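Phosphodiesterase (Salpingoeca rosetta, PDB 7D7P) belongs to the 3'5'-cyclic nucleotide phosphodiesterase family, an all-helical fold of the HD clan, with a zinc ion and a magnesium ion bound in the model. Local coordinates at residues V134-H146 against E202-I214. Numbering follows the deposited sequence.
Sequences VELLAMLIAALSH and EFKRLRAVIINCI. With ZN (zinc ion), chain G.
Val134, Leu206 and Ile214 bury the most surface where helices 133-145 and 200-215 run side by side, their local axes coming within 8.8 Å at an angle of 40°. Beta-branched Val134 spreads its two methyls over the first turns of helix 200-215: CG1 lies against Leu206 CB at 3.8 Å, CG2 on Glu202 CB and CG. Leu206 is long enough to send CD1 onto Ala138, 3.7 Å from its CB, and on to Leu137; the CG of Leu206 stands anti to the backbone N (chi1 174°), turned to the facing helix. Alanines suit positions 138 and 142, where the backbones come closest: the small methyl of Ala138 admits Leu206, Val209 and Ile210 together, and CB of Ala142 sits 4.1 Å from CG1 of Ile214, whose branched chain also reaches the backbone of His146. His146 NE2 binds zinc at 2.2 Å, with His111, Asp147 and Asp260, and its ND1 donates to Ala143 O. Beside this apolar seam, Arg205 grips Glu135 side-on, NE and NH2 both reaching OE2 (2.9 and 2.7 Å). With the carboxylate turned 46° from the guanidinium, NE meets the anti lone pair of OE2 while NH2 comes from above the carboxylate plane. Arg248 holds OE1, matching this buried carboxylate with two arginines. Helices 87-99 and 109-126 pack against helix 133-145, Trp93 touching Ile141 and Leu123 touching Met139, while helix 174-187 lays Phe184 on Ile210.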
ATOM      1  N   VAL A 134      15.951  18.891 -30.774  1.00 20.58           N
ATOM      2  CA  VAL A 134      17.204  18.257 -30.378  1.00 18.23           C
ATOM      3  C   VAL A 134      16.988  17.360 -29.164  1.00 21.97           C
ATOM      4  O   VAL A 134      17.516  16.243 -29.102  1.00 22.29           O
ATOM      5  CB  VAL A 134      18.284  19.325 -30.121  1.00 24.34           C
ATOM      6  CG1 VAL A 134      19.485  18.716 -29.409  1.00 19.50           C
ATOM      7  CG2 VAL A 134      18.715  19.973 -31.430  1.00 26.24           C
ATOM      8  N   GLU A 135      16.197  17.821 -28.191  1.00 18.89           N
ATOM      9  CA  GLU A 135      15.921  17.006 -27.012  1.00 16.05           C
ATOM     10  C   GLU A 135      15.124  15.755 -27.366  1.00 18.74           C
ATOM     11  O   GLU A 135      15.291  14.716 -26.718  1.00 21.95           O
ATOM     12  CB  GLU A 135      15.178  17.834 -25.961  1.00 19.53           C
ATOM     13  CG  GLU A 135      16.009  18.961 -25.357  1.00 14.04           C
ATOM     14  CD  GLU A 135      15.165  20.002 -24.645  1.00 22.35           C
ATOM     15  OE1 GLU A 135      13.919  19.937 -24.744  1.00 15.91           O
ATOM     16  OE2 GLU A 135      15.749  20.893 -23.992  1.00 22.05           O
ATOM     17  N   LEU A 136      14.266  15.830 -28.384  1.00 17.21           N
ATOM     18  CA  LEU A 136      13.530  14.647 -28.818  1.00 21.69           C
ATOM     19  C   LEU A 136      14.474  13.593 -29.379  1.00 20.39           C
ATOM     20  O   LEU A 136      14.383  12.411 -29.025  1.00 19.35           O
ATOM     21  CB  LEU A 136      12.476  15.034 -29.856  1.00 18.19           C
ATOM     22  CG  LEU A 136      11.653  13.889 -30.448  1.00 19.04           C
ATOM     23  CD1 LEU A 136      10.850  13.183 -29.364  1.00 14.79           C
ATOM     24  CD2 LEU A 136      10.740  14.402 -31.557  1.00 26.31           C
ATOM     25  N   LEU A 137      15.389  14.006 -30.262  1.00 16.15           N
ATOM     26  CA  LEU A 137      16.397  13.083 -30.774  1.00 20.00           C
ATOM     27  C   LEU A 137      17.250  12.521 -29.644  1.00 14.44           C
ATOM     28  O   LEU A 137      17.598  11.335 -29.651  1.00 15.69           O
ATOM     29  CB  LEU A 137      17.274  13.788 -31.810  1.00 17.92           C
ATOM     30  CG  LEU A 137      18.482  13.021 -32.351  1.00 17.72           C
ATOM     31  CD1 LEU A 137      18.037  11.792 -33.134  1.00 16.51           C
ATOM     32  CD2 LEU A 137      19.353  13.927 -33.214  1.00 15.99           C
ATOM     33  N   ALA A 138      17.587  13.357 -28.657  1.00 12.59           N
ATOM     34  CA  ALA A 138      18.391  12.893 -27.531  1.00 18.83           C
ATOM     35  C   ALA A 138      17.652  11.855 -26.694  1.00 12.61           C
ATOM     36  O   ALA A 138      18.278  10.927 -26.167  1.00 19.17           O
ATOM     37  CB  ALA A 138      18.804  14.075 -26.653  1.00 11.64           C
ATOM     38  N   MET A 139      16.333  11.993 -26.550  1.00 15.66           N
ATOM     39  CA  MET A 139      15.583  11.034 -25.745  1.00 14.42           C
ATOM     40  C   MET A 139      15.523   9.670 -26.422  1.00 16.20           C
ATOM     41  O   MET A 139      15.544   8.636 -25.745  1.00 16.32           O
ATOM     42  CB  MET A 139      14.178  11.565 -25.469  1.00 12.15           C
ATOM     43  CG  MET A 139      14.154  12.771 -24.537  1.00 18.96           C
ATOM     44  SD  MET A 139      14.903  12.414 -22.934  1.00 26.77           S
ATOM     45  CE  MET A 139      13.688  11.283 -22.259  1.00 23.75           C
ATOM     46  N   LEU A 140      15.450   9.648 -27.757  1.00 17.39           N
ATOM     47  CA  LEU A 140      15.442   8.376 -28.476  1.00 17.00           C
ATOM     48  C   LEU A 140      16.775   7.652 -28.335  1.00 18.10           C
ATOM     49  O   LEU A 140      16.807   6.435 -28.117  1.00 14.67           O
ATOM     50  CB  LEU A 140      15.113   8.606 -29.953  1.00 15.46           C
ATOM     51  CG  LEU A 140      13.781   9.287 -30.280  1.00 19.26           C
ATOM     52  CD1 LEU A 140      13.497   9.231 -31.780  1.00 19.66           C
ATOM     53  CD2 LEU A 140      12.643   8.663 -29.491  1.00 12.51           C
ATOM     54  N   ILE A 141      17.886   8.383 -28.459  1.00 16.09           N
ATOM     55  CA  ILE A 141      19.204   7.769 -28.317  1.00 16.46           C
ATOM     56  C   ILE A 141      19.426   7.304 -26.883  1.00 13.72           C
ATOM     57  O   ILE A 141      19.921   6.196 -26.646  1.00 19.04           O
ATOM     58  CB  ILE A 141      20.301   8.752 -28.768  1.00 15.19           C
ATOM     59  CG1 ILE A 141      20.148   9.080 -30.256  1.00 14.63           C
ATOM     60  CG2 ILE A 141      21.686   8.186 -28.477  1.00 17.11           C
ATOM     61  CD1 ILE A 141      21.058  10.197 -30.732  1.00 16.22           C
ATOM     62  N   ALA A 142      19.060   8.138 -25.905  1.00 14.75           N
ATOM     63  CA  ALA A 142      19.277   7.783 -24.507  1.00 15.98           C
ATOM     64  C   ALA A 142      18.489   6.540 -24.117  1.00 15.70           C
ATOM     65  O   ALA A 142      19.003   5.671 -23.401  1.00 17.28           O
ATOM     66  CB  ALA A 142      18.901   8.957 -23.604  1.00 10.83           C
ATOM     67  N   ALA A 143      17.237   6.437 -24.574  1.00 18.54           N
ATOM     68  CA  ALA A 143      16.399   5.299 -24.200  1.00 20.20           C
ATOM     69  C   ALA A 143      16.974   3.989 -24.726  1.00 16.91           C
ATOM     70  O   ALA A 143      16.988   2.977 -24.015  1.00 14.06           O
ATOM     71  CB  ALA A 143      14.974   5.502 -24.717  1.00 13.51           C
ATOM     72  N   LEU A 144      17.454   3.989 -25.969  1.00 12.61           N
ATOM     73  CA  LEU A 144      17.998   2.766 -26.549  1.00 15.22           C
ATOM     74  C   LEU A 144      19.363   2.419 -25.967  1.00 13.67           C
ATOM     75  O   LEU A 144      19.743   1.243 -25.942  1.00 14.17           O
ATOM     76  CB  LEU A 144      18.092   2.913 -28.067  1.00 12.60           C
ATOM     77  CG  LEU A 144      17.861   1.686 -28.945  1.00 23.56           C
ATOM     78  CD1 LEU A 144      16.681   0.857 -28.467  1.00 20.46           C
ATOM     79  CD2 LEU A 144      17.640   2.151 -30.368  1.00 28.24           C
ATOM     80  N   SER A 145      20.099   3.417 -25.487  1.00 11.23           N
ATOM     81  CA  SER A 145      21.462   3.244 -25.002  1.00 13.42           C
ATOM     82  C   SER A 145      21.554   3.128 -23.487  1.00 15.21           C
ATOM     83  O   SER A 145      22.661   2.978 -22.960  1.00 15.54           O
ATOM     84  CB  SER A 145      22.329   4.423 -25.464  1.00 15.21           C
ATOM     85  OG  SER A 145      22.305   4.572 -26.872  1.00 20.72           O
ATOM     86  N   HIS A 146      20.427   3.184 -22.774  1.00 16.15           N
ATOM     87  CA  HIS A 146      20.469   3.431 -21.335  1.00 16.43           C
ATOM     88  C   HIS A 146      21.012   2.256 -20.529  1.00 16.53           C
ATOM     89  O   HIS A 146      21.379   2.449 -19.366  1.00 19.28           O
ATOM     90  CB  HIS A 146      19.076   3.802 -20.825  1.00 17.93           C
ATOM     91  CG  HIS A 146      18.203   2.620 -20.549  1.00 21.08           C
ATOM     92  ND1 HIS A 146      17.543   1.934 -21.545  1.00 19.43           N
ATOM     93  CD2 HIS A 146      17.890   1.996 -19.389  1.00 15.75           C
ATOM     94  CE1 HIS A 146      16.856   0.941 -21.010  1.00 18.08           C
ATOM     95  NE2 HIS A 146      17.049   0.958 -19.704  1.00 16.54           N
ATOM     96  N   GLU A 202      23.742  22.570 -30.449  1.00 19.35           N
ATOM     97  CA  GLU A 202      22.737  21.511 -30.431  1.00 25.90           C
ATOM     98  C   GLU A 202      23.301  20.222 -29.849  1.00 23.87           C
ATOM     99  O   GLU A 202      22.622  19.536 -29.075  1.00 19.48           O
ATOM    100  CB  GLU A 202      22.201  21.273 -31.842  1.00 24.98           C
ATOM    101  CG  GLU A 202      21.386  22.430 -32.387  1.00 29.05           C
ATOM    102  CD  GLU A 202      20.995  22.233 -33.834  1.00 34.63           C
ATOM    103  OE1 GLU A 202      21.804  21.673 -34.604  1.00 27.04           O
ATOM    104  OE2 GLU A 202      19.871  22.633 -34.199  1.00 40.25           O
ATOM    105  N   PHE A 203      24.539  19.872 -30.210  1.00 18.54           N
ATOM    106  CA  PHE A 203      25.144  18.663 -29.665  1.00 24.27           C
ATOM    107  C   PHE A 203      25.412  18.805 -28.173  1.00 25.31           C
ATOM    108  O   PHE A 203      25.268  17.837 -27.418  1.00 21.44           O
ATOM    109  CB  PHE A 203      26.436  18.329 -30.411  1.00 21.20           C
ATOM    110  CG  PHE A 203      27.165  17.140 -29.848  1.00 30.38           C
ATOM    111  CD1 PHE A 203      26.736  15.852 -30.129  1.00 27.46           C
ATOM    112  CD2 PHE A 203      28.270  17.311 -29.028  1.00 27.08           C
ATOM    113  CE1 PHE A 203      27.399  14.755 -29.607  1.00 23.79           C
ATOM    114  CE2 PHE A 203      28.939  16.217 -28.503  1.00 28.70           C
ATOM    115  CZ  PHE A 203      28.502  14.938 -28.794  1.00 31.34           C
ATOM    116  N   LYS A 204      25.804  20.005 -27.731  1.00 23.43           N
ATOM    117  CA  LYS A 204      26.028  20.231 -26.306  1.00 23.11           C
ATOM    118  C   LYS A 204      24.756  19.990 -25.501  1.00 23.04           C
ATOM    119  O   LYS A 204      24.804  19.408 -24.411  1.00 20.62           O
ATOM    120  CB  LYS A 204      26.550  21.649 -26.072  1.00 24.00           C
ATOM    121  CG  LYS A 204      28.004  21.851 -26.478  1.00 33.42           C
ATOM    122  CD  LYS A 204      28.491  23.255 -26.147  1.00 43.35           C
ATOM    123  CE  LYS A 204      28.692  23.433 -24.651  1.00 42.60           C
ATOM    124  NZ  LYS A 204      29.832  22.618 -24.142  1.00 49.82           N
ATOM    125  N   ARG A 205      23.609  20.433 -26.019  1.00 17.94           N
ATOM    126  CA  ARG A 205      22.349  20.180 -25.326  1.00 24.09           C
ATOM    127  C   ARG A 205      21.963  18.708 -25.417  1.00 21.18           C
ATOM    128  O   ARG A 205      21.518  18.115 -24.427  1.00 17.27           O
ATOM    129  CB  ARG A 205      21.248  21.074 -25.902  1.00 19.13           C
ATOM    130  CG  ARG A 205      19.873  20.858 -25.292  1.00 17.59           C
ATOM    131  CD  ARG A 205      19.856  21.166 -23.802  1.00 22.37           C
ATOM    132  NE  ARG A 205      18.507  21.076 -23.250  1.00 23.12           N
ATOM    133  CZ  ARG A 205      18.207  21.243 -21.966  1.00 23.49           C
ATOM    134  NH1 ARG A 205      19.163  21.511 -21.086  1.00 30.39           N
ATOM    135  NH2 ARG A 205      16.949  21.144 -21.560  1.00 26.13           N
ATOM    136  N   LEU A 206      22.146  18.101 -26.594  1.00 14.38           N
ATOM    137  CA  LEU A 206      21.866  16.676 -26.750  1.00 24.75           C
ATOM    138  C   LEU A 206      22.720  15.834 -25.811  1.00 21.42           C
ATOM    139  O   LEU A 206      22.226  14.883 -25.192  1.00 21.70           O
ATOM    140  CB  LEU A 206      22.096  16.254 -28.201  1.00 16.32           C
ATOM    141  CG  LEU A 206      21.978  14.753 -28.485  1.00 18.92           C
ATOM    142  CD1 LEU A 206      20.979  14.500 -29.600  1.00 15.87           C
ATOM    143  CD2 LEU A 206      23.334  14.155 -28.835  1.00 13.94           C
ATOM    144  N   ARG A 207      24.009  16.165 -25.695  1.00 16.47           N
ATOM    145  CA  ARG A 207      24.888  15.424 -24.794  1.00 16.14           C
ATOM    146  C   ARG A 207      24.458  15.598 -23.343  1.00 18.77           C
ATOM    147  O   ARG A 207      24.439  14.631 -22.573  1.00 15.36           O
ATOM    148  CB  ARG A 207      26.336  15.878 -24.991  1.00 18.23           C
ATOM    149  CG  ARG A 207      27.338  15.252 -24.034  1.00 17.16           C
ATOM    150  CD  ARG A 207      28.751  15.302 -24.611  1.00 20.09           C
ATOM    151  NE  ARG A 207      29.775  14.943 -23.630  1.00 21.25           N
ATOM    152  CZ  ARG A 207      30.098  13.694 -23.305  1.00 24.60           C
ATOM    153  NH1 ARG A 207      29.476  12.673 -23.878  1.00 16.05           N
ATOM    154  NH2 ARG A 207      31.044  13.465 -22.402  1.00 13.64           N
ATOM    155  N   ALA A 208      24.096  16.824 -22.954  1.00 13.61           N
ATOM    156  CA  ALA A 208      23.654  17.068 -21.585  1.00 23.29           C
ATOM    157  C   ALA A 208      22.371  16.308 -21.270  1.00 21.71           C
ATOM    158  O   ALA A 208      22.208  15.788 -20.160  1.00 18.12           O
ATOM    159  CB  ALA A 208      23.460  18.566 -21.356  1.00 13.47           C
ATOM    160  N   VAL A 209      21.453  16.232 -22.235  1.00 12.83           N
ATOM    161  CA  VAL A 209      20.192  15.534 -22.009  1.00 21.83           C
ATOM    162  C   VAL A 209      20.426  14.035 -21.861  1.00 17.00           C
ATOM    163  O   VAL A 209      19.852  13.390 -20.976  1.00 16.19           O
ATOM    164  CB  VAL A 209      19.200  15.845 -23.146  1.00 19.13           C
ATOM    165  CG1 VAL A 209      18.028  14.880 -23.112  1.00 19.79           C
ATOM    166  CG2 VAL A 209      18.706  17.282 -23.042  1.00 20.38           C
ATOM    167  N   ILE A 210      21.274  13.458 -22.717  1.00 13.86           N
ATOM    168  CA  ILE A 210      21.535  12.022 -22.663  1.00 18.48           C
ATOM    169  C   ILE A 210      22.217  11.651 -21.352  1.00 15.88           C
ATOM    170  O   ILE A 210      21.843  10.670 -20.698  1.00 18.71           O
ATOM    171  CB  ILE A 210      22.372  11.584 -23.879  1.00 12.92           C
ATOM    172  CG1 ILE A 210      21.534  11.653 -25.159  1.00 15.27           C
ATOM    173  CG2 ILE A 210      22.925  10.178 -23.668  1.00 11.86           C
ATOM    174  CD1 ILE A 210      22.343  11.476 -26.429  1.00 20.48           C
ATOM    175  N   ILE A 211      23.228  12.427 -20.950  1.00 16.02           N
ATOM    176  CA  ILE A 211      23.954  12.129 -19.717  1.00 14.89           C
ATOM    177  C   ILE A 211      23.015  12.192 -18.518  1.00 24.30           C
ATOM    178  O   ILE A 211      22.945  11.254 -17.711  1.00 18.63           O
ATOM    179  CB  ILE A 211      25.148  13.086 -19.548  1.00 17.64           C
ATOM    180  CG1 ILE A 211      26.245  12.769 -20.569  1.00 14.68           C
ATOM    181  CG2 ILE A 211      25.698  13.008 -18.122  1.00 11.40           C
ATOM    182  CD1 ILE A 211      27.329  13.835 -20.654  1.00 10.41           C
ATOM    183  N   ASN A 212      22.271  13.294 -18.389  1.00 13.92           N
ATOM    184  CA  ASN A 212      21.418  13.479 -17.219  1.00 18.45           C
ATOM    185  C   ASN A 212      20.314  12.432 -17.162  1.00 18.61           C
ATOM    186  O   ASN A 212      19.982  11.933 -16.082  1.00 15.96           O
ATOM    187  CB  ASN A 212      20.818  14.886 -17.217  1.00 16.71           C
ATOM    188  CG  ASN A 212      20.002  15.170 -15.967  1.00 24.05           C
ATOM    189  OD1 ASN A 212      18.776  15.050 -15.969  1.00 22.88           O
ATOM    190  ND2 ASN A 212      20.682  15.547 -14.890  1.00 23.24           N
ATOM    191  N   CYS A 213      19.735  12.079 -18.309  1.00 13.45           N
ATOM    192  CA  CYS A 213      18.621  11.138 -18.296  1.00 17.66           C
ATOM    193  C   CYS A 213      19.093   9.719 -18.000  1.00 15.81           C
ATOM    194  O   CYS A 213      18.438   8.995 -17.243  1.00 14.54           O
ATOM    195  CB  CYS A 213      17.855  11.205 -19.618  1.00 16.73           C
ATOM    196  SG  CYS A 213      16.830  12.699 -19.773  1.00 20.69           S
ATOM    197  N   ILE A 214      20.232   9.310 -18.569  1.00 11.95           N
ATOM    198  CA  ILE A 214      20.742   7.968 -18.292  1.00 14.18           C
ATOM    199  C   ILE A 214      21.204   7.855 -16.842  1.00 20.26           C
ATOM    200  O   ILE A 214      20.937   6.850 -16.169  1.00 18.90           O
ATOM    201  CB  ILE A 214      21.868   7.604 -19.276  1.00 20.30           C
ATOM    202  CG1 ILE A 214      21.295   7.365 -20.675  1.00 18.30           C
ATOM    203  CG2 ILE A 214      22.623   6.365 -18.800  1.00 11.82           C
ATOM    204  CD1 ILE A 214      22.346   7.064 -21.730  1.00 11.20           C
TER
HETATM  205 ZN    ZN G 806      16.737  -0.352 -17.965  1.00 22.94          ZN
HETATM  206  O   HOH W   1      18.032   1.030 -16.347  1.00 18.11           O
HETATM  207  O   HOH W   2      16.394  -1.722 -16.053  1.00 18.64           O